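Local coordinates for 11S globulin seed storage protein (Amaranthus hypochondriacus, PDB 3QAC), which probably serves as a seed storage protein, a bicupin of the 11S globulin family laid down as a nutrient reserve, at residues G61-S66 against R180-G185; F215-L220 against I230-Q235. All coordinates share one frame; numbering follows the deposited sequence.

Contact 1: G61-S66 against R180-G185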
loop_
_atom_site.group_PDB
_atom_site.type_symbol
_atom_site.label_atom_id
_atom_site.label_comp_id
_atom_site.label_asym_id
_atom_site.label_seq_id
_atom_site.Cartn_x
_atom_site.Cartn_y
_atom_site.Cartn_z
ATOM N N GLY A 61 37.389 6.352 8.101
ATOM C CA GLY A 61 36.677 6.274 6.839
ATOM C C GLY A 61 35.347 7.012 6.819
ATOM O O GLY A 61 34.543 6.936 7.758
ATOM N N LEU A 62 35.111 7.726 5.727
ATOM C CA LEU A 62 33.910 8.521 5.580
ATOM C C LEU A 62 33.026 7.998 4.444
ATOM O O LEU A 62 33.351 8.159 3.263
ATOM C CB LEU A 62 34.289 9.979 5.333
ATOM C CG LEU A 62 33.165 10.968 5.058
ATOM C CD1 LEU A 62 32.210 11.016 6.230
ATOM C CD2 LEU A 62 33.763 12.314 4.825
ATOM N N LEU A 63 31.919 7.356 4.806
ATOM C CA LEU A 63 30.897 6.988 3.832
ATOM C C LEU A 63 30.291 8.270 3.306
ATOM O O LEU A 63 29.638 8.999 4.057
ATOM C CB LEU A 63 29.816 6.125 4.470
ATOM C CG LEU A 63 28.621 5.710 3.603
ATOM C CD1 LEU A 63 29.040 4.756 2.458
ATOM C CD2 LEU A 63 27.501 5.087 4.474
ATOM N N LEU A 64 30.534 8.554 2.027
ATOM C CA LEU A 64 30.080 9.795 1.409
ATOM C C LEU A 64 28.565 9.928 1.553
ATOM O O LEU A 64 27.858 8.934 1.645
ATOM C CB LEU A 64 30.482 9.836 -0.070
ATOM C CG LEU A 64 31.966 9.636 -0.424
ATOM C CD1 LEU A 64 32.142 9.495 -1.910
ATOM C CD2 LEU A 64 32.811 10.778 0.072
ATOM N N PRO A 65 28.060 11.162 1.596
ATOM C CA PRO A 65 26.613 11.316 1.664
ATOM C C PRO A 65 25.907 10.697 0.459
ATOM O O PRO A 65 26.319 10.885 -0.693
ATOM C CB PRO A 65 26.425 12.836 1.652
ATOM C CG PRO A 65 27.762 13.404 1.250
ATOM C CD PRO A 65 28.743 12.443 1.820
ATOM N N SER A 66 24.833 9.976 0.738
ATOM C CA SER A 66 23.962 9.496 -0.311
ATOM C C SER A 66 22.542 9.374 0.218
ATOM O O SER A 66 22.282 9.556 1.415
ATOM C CB SER A 66 24.427 8.132 -0.805
ATOM O OG SER A 66 24.157 7.133 0.168
ATOM N N ARG A 180 20.389 4.148 -5.663
ATOM C CA ARG A 180 21.151 5.010 -4.794
ATOM C C ARG A 180 21.719 6.230 -5.490
ATOM O O ARG A 180 22.300 6.132 -6.574
ATOM C CB ARG A 180 22.284 4.255 -4.125
ATOM C CG ARG A 180 22.831 5.044 -2.940
ATOM C CD ARG A 180 23.762 4.204 -2.156
ATOM N NE ARG A 180 23.050 3.134 -1.484
ATOM C CZ ARG A 180 22.576 3.251 -0.258
ATOM N NH1 ARG A 180 22.744 4.390 0.384
ATOM N NH2 ARG A 180 21.956 2.238 0.322
ATOM N N PHE A 181 21.557 7.378 -4.835
ATOM C CA PHE A 181 22.066 8.644 -5.336
ATOM C C PHE A 181 23.133 9.143 -4.364
ATOM O O PHE A 181 22.877 9.252 -3.168
ATOM C CB PHE A 181 20.942 9.684 -5.413
ATOM C CG PHE A 181 19.735 9.255 -6.219
ATOM C CD1 PHE A 181 19.439 9.870 -7.424
ATOM C CD2 PHE A 181 18.881 8.270 -5.755
ATOM C CE1 PHE A 181 18.321 9.506 -8.162
ATOM C CE2 PHE A 181 17.760 7.901 -6.484
ATOM C CZ PHE A 181 17.476 8.526 -7.692
ATOM N N TYR A 182 24.332 9.424 -4.871
ATOM C CA TYR A 182 25.401 9.983 -4.041
ATOM C C TYR A 182 25.547 11.480 -4.254
ATOM O O TYR A 182 25.235 12.016 -5.329
ATOM C CB TYR A 182 26.746 9.299 -4.304
ATOM C CG TYR A 182 26.937 8.006 -3.550
ATOM C CD1 TYR A 182 26.484 6.805 -4.063
ATOM C CD2 TYR A 182 27.555 7.992 -2.323
ATOM C CE1 TYR A 182 26.664 5.615 -3.373
ATOM C CE2 TYR A 182 27.733 6.816 -1.620
ATOM C CZ TYR A 182 27.294 5.625 -2.148
ATOM O OH TYR A 182 27.476 4.449 -1.436
ATOM N N LEU A 183 26.030 12.143 -3.210
ATOM C CA LEU A 183 26.128 13.592 -3.190
ATOM C C LEU A 183 27.566 14.051 -3.338
ATOM O O LEU A 183 27.852 15.240 -3.259
ATOM C CB LEU A 183 25.545 14.112 -1.884
ATOM C CG LEU A 183 24.028 14.111 -1.967
ATOM C CD1 LEU A 183 23.399 14.293 -0.600
ATOM C CD2 LEU A 183 23.621 15.220 -2.920
ATOM N N ALA A 184 28.462 13.095 -3.538
ATOM C CA ALA A 184 29.882 13.385 -3.664
ATOM C C ALA A 184 30.609 12.161 -4.212
ATOM O O ALA A 184 30.107 11.042 -4.133
ATOM C CB ALA A 184 30.470 13.792 -2.293
ATOM N N GLY A 185 31.792 12.379 -4.766
ATOM C CA GLY A 185 32.637 11.290 -5.217
ATOM C C GLY A 185 32.255 10.745 -6.578
ATOM O O GLY A 185 31.434 11.318 -7.292
#
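Ser66 and Tyr182 face each other as an antiparallel non-hydrogen-bonded pair where the short strand 180-182 pairs with strand 61-68 in the N-terminal cupin barrel. Both side chains leave the same face of the sheet, and Ser66 CB, on a side chain small enough to sit there, lies over one face of the Tyr182 ring near its rim, 3.6 Å from the centroid and 17° off the normal, a CH-pi contact. Ser66 OG sits between the backbone N and the carbonyl carbon (chi1 72°) and accepts a bond from Arg180 NH1 at 3.1 Å, at the guanidinium edge and almost in its plane. Arg180 bends at chi3 to bring its head there; its charge is met by Glu72 and Glu190, and Glu190 also bonds the Tyr182 hydroxyl.

Beyond this pair the chains diverge. Pro65 has no N-H to give, and uses its carbonyl, which accepts from Leu183 N at 2.8 Å (N-H...O 159°). Its CB packs on Leu183 CB at 3.9 Å, the two side chains crossing at a slant. Leu64 reaches over the turn: its CD1 touches Ala184 O at 3.4 Å and rests 3.8 Å from Gly185 CA, where a side chain would collide with it.

Contact 2: F215-L220 against I230-Q235; sequences FETRLL and IAQKLQ
Two consecutive helices, 217-224 and 228-235, joined by a short turn, meet here, with Thr217 in the first turn of one facing Gln235 of the other. Thr217 OG1 donates to Gln235 OE1 at 2.8 Å, in the plane of the amide and on a lone pair of the oxygen. The threonine hydroxyl stands beside its own backbone N (chi1 -52°), which turns the methyl CG2 to the other helix as well, 3.8 Å from Ala231 CB. A branched residue thus supplies a polar and an apolar contact from one position. Gln235 is long enough to cross the gap with its chain extended beyond CG; its NE2 comes within 2.7 Å of Phe215 O, but at a poor angle for a hydrogen bond, and makes a weak bond to Phe212 O.

This helix pair belongs to a helical insertion between strand 180-182 and strand 244-246 of the N-terminal cupin barrel, and beside the polar bond small and aliphatic side chains fill the contact. Ala231 lets the helices come close, its CB 3.9 Å from Leu220 CB. Leu220 CD1 reaches one turn farther along the second helix, 3.7 Å from Gln235 CG and 4.1 Å from Leu234 CB. At the start of the first helix Glu216 takes the N-cap position: its OE1 accepts from Arg218 N at 3.0 Å, met from above the carboxylate plane.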
loop_
_atom_site.group_PDB
_atom_site.type_symbol
_atom_site.label_atom_id
_atom_site.label_comp_id
_atom_site.label_asym_id
_atom_site.label_seq_id
_atom_site.Cartn_x
_atom_site.Cartn_y
_atom_site.Cartn_z
ATOM N N PHE A 215 24.783 17.795 -13.377
ATOM C CA PHE A 215 24.417 19.157 -13.725
ATOM C C PHE A 215 25.492 19.884 -14.534
ATOM O O PHE A 215 26.697 19.644 -14.383
ATOM C CB PHE A 215 24.042 19.962 -12.480
ATOM C CG PHE A 215 22.772 19.501 -11.815
ATOM C CD1 PHE A 215 21.534 19.876 -12.322
ATOM C CD2 PHE A 215 22.817 18.714 -10.666
ATOM C CE1 PHE A 215 20.361 19.469 -11.712
ATOM C CE2 PHE A 215 21.653 18.297 -10.043
ATOM C CZ PHE A 215 20.418 18.677 -10.560
ATOM N N GLU A 216 25.020 20.752 -15.419
ATOM C CA GLU A 216 25.845 21.771 -16.038
ATOM C C GLU A 216 26.677 22.448 -14.945
ATOM O O GLU A 216 26.132 22.999 -13.990
ATOM C CB GLU A 216 24.929 22.784 -16.731
ATOM C CG GLU A 216 25.446 23.321 -18.041
ATOM C CD GLU A 216 26.328 24.519 -17.849
ATOM O OE1 GLU A 216 27.544 24.337 -17.592
ATOM O OE2 GLU A 216 25.792 25.644 -17.948
ATOM N N THR A 217 27.997 22.391 -15.084
ATOM C CA THR A 217 28.923 22.926 -14.086
ATOM C C THR A 217 28.634 24.381 -13.748
ATOM O O THR A 217 28.661 24.771 -12.581
ATOM C CB THR A 217 30.384 22.781 -14.553
ATOM O OG1 THR A 217 30.622 21.417 -14.928
ATOM C CG2 THR A 217 31.357 23.181 -13.450
ATOM N N ARG A 218 28.347 25.178 -14.773
ATOM C CA ARG A 218 28.017 26.579 -14.573
ATOM C C ARG A 218 26.870 26.702 -13.570
ATOM O O ARG A 218 27.036 27.311 -12.517
ATOM C CB ARG A 218 27.665 27.253 -15.908
ATOM C CG ARG A 218 27.475 28.765 -15.804
ATOM C CD ARG A 218 27.503 29.442 -17.174
ATOM N NE ARG A 218 28.667 29.049 -17.975
ATOM C CZ ARG A 218 28.595 28.452 -19.165
ATOM N NH1 ARG A 218 27.409 28.183 -19.709
ATOM N NH2 ARG A 218 29.710 28.130 -19.821
ATOM N N LEU A 219 25.723 26.110 -13.909
ATOM C CA LEU A 219 24.563 26.055 -13.024
ATOM C C LEU A 219 24.955 25.681 -11.596
ATOM O O LEU A 219 24.434 26.254 -10.641
ATOM C CB LEU A 219 23.502 25.081 -13.559
ATOM C CG LEU A 219 22.410 25.653 -14.481
ATOM C CD1 LEU A 219 21.507 24.563 -15.086
ATOM C CD2 LEU A 219 21.569 26.681 -13.745
ATOM N N LEU A 220 25.876 24.730 -11.452
ATOM C CA LEU A 220 26.346 24.338 -10.125
ATOM C C LEU A 220 27.017 25.481 -9.394
ATOM O O LEU A 220 26.652 25.804 -8.258
ATOM C CB LEU A 220 27.306 23.153 -10.202
ATOM C CG LEU A 220 26.648 21.778 -10.285
ATOM C CD1 LEU A 220 27.584 20.725 -9.736
ATOM C CD2 LEU A 220 25.330 21.755 -9.524
ATOM N N ILE A 230 35.633 25.021 -8.214
ATOM C CA ILE A 230 35.119 24.337 -7.033
ATOM C C ILE A 230 33.868 23.523 -7.366
ATOM O O ILE A 230 33.691 22.412 -6.862
ATOM C CB ILE A 230 34.854 25.310 -5.875
ATOM C CG1 ILE A 230 36.172 25.647 -5.176
ATOM C CG2 ILE A 230 33.879 24.703 -4.871
ATOM C CD1 ILE A 230 36.002 26.445 -3.908
ATOM N N ALA A 231 33.017 24.063 -8.233
ATOM C CA ALA A 231 31.869 23.306 -8.722
ATOM C C ALA A 231 32.290 21.948 -9.303
ATOM O O ALA A 231 31.614 20.947 -9.086
ATOM C CB ALA A 231 31.082 24.114 -9.753
ATOM N N GLN A 232 33.405 21.924 -10.034
ATOM C CA GLN A 232 33.939 20.684 -10.607
ATOM C C GLN A 232 34.324 19.688 -9.524
ATOM O O GLN A 232 34.325 18.477 -9.745
ATOM C CB GLN A 232 35.179 20.965 -11.444
ATOM C CG GLN A 232 34.958 21.861 -12.629
ATOM C CD GLN A 232 36.226 22.037 -13.444
ATOM O OE1 GLN A 232 36.303 21.590 -14.590
ATOM N NE2 GLN A 232 37.233 22.677 -12.850
ATOM N N LYS A 233 34.681 20.210 -8.355
ATOM C CA LYS A 233 34.985 19.363 -7.219
ATOM C C LYS A 233 33.713 18.629 -6.788
ATOM O O LYS A 233 33.736 17.426 -6.516
ATOM C CB LYS A 233 35.573 20.196 -6.084
ATOM C CG LYS A 233 36.897 20.830 -6.466
ATOM C CD LYS A 233 37.867 19.771 -6.974
ATOM C CE LYS A 233 38.649 19.127 -5.832
ATOM N NZ LYS A 233 39.724 20.034 -5.300
ATOM N N LEU A 234 32.605 19.357 -6.746
ATOM C CA LEU A 234 31.311 18.734 -6.534
ATOM C C LEU A 234 31.153 17.540 -7.473
ATOM O O LEU A 234 30.710 16.469 -7.070
ATOM C CB LEU A 234 30.191 19.745 -6.762
ATOM C CG LEU A 234 29.499 20.281 -5.499
ATOM C CD1 LEU A 234 30.421 20.258 -4.291
ATOM C CD2 LEU A 234 28.913 21.672 -5.714
ATOM N N GLN A 235 31.545 17.712 -8.725
ATOM C CA GLN A 235 31.222 16.703 -9.718
ATOM C C GLN A 235 32.175 15.532 -9.648
ATOM O O GLN A 235 31.897 14.464 -10.191
ATOM C CB GLN A 235 31.171 17.322 -11.100
ATOM C CG GLN A 235 30.127 18.403 -11.181
ATOM C CD GLN A 235 30.165 19.162 -12.481
ATOM O OE1 GLN A 235 31.236 19.534 -12.971
ATOM N NE2 GLN A 235 28.991 19.403 -13.051
#

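In the fold
Contact 1 closes in the chain before contact 2 opens, and the link running from strand 180-182 to helix 217-224 takes the polypeptide from the barrel sheet out to the helices. Their centres lie 16 Å apart, and although their nearest atoms are about 4 Å apart the two do not touch. Asn210, between them in sequence, bridges them: its ND2 bonds both Gly185 O of contact 1 and Leu234 O of contact 2. Both also border the second subunit. Tyr430 OH of that subunit hydrogen-bonds Leu183 O and its side chain packs on Ala184, and it also packs on Lys233 and Leu234, so Tyr430 of the second subunit is met by both contacts.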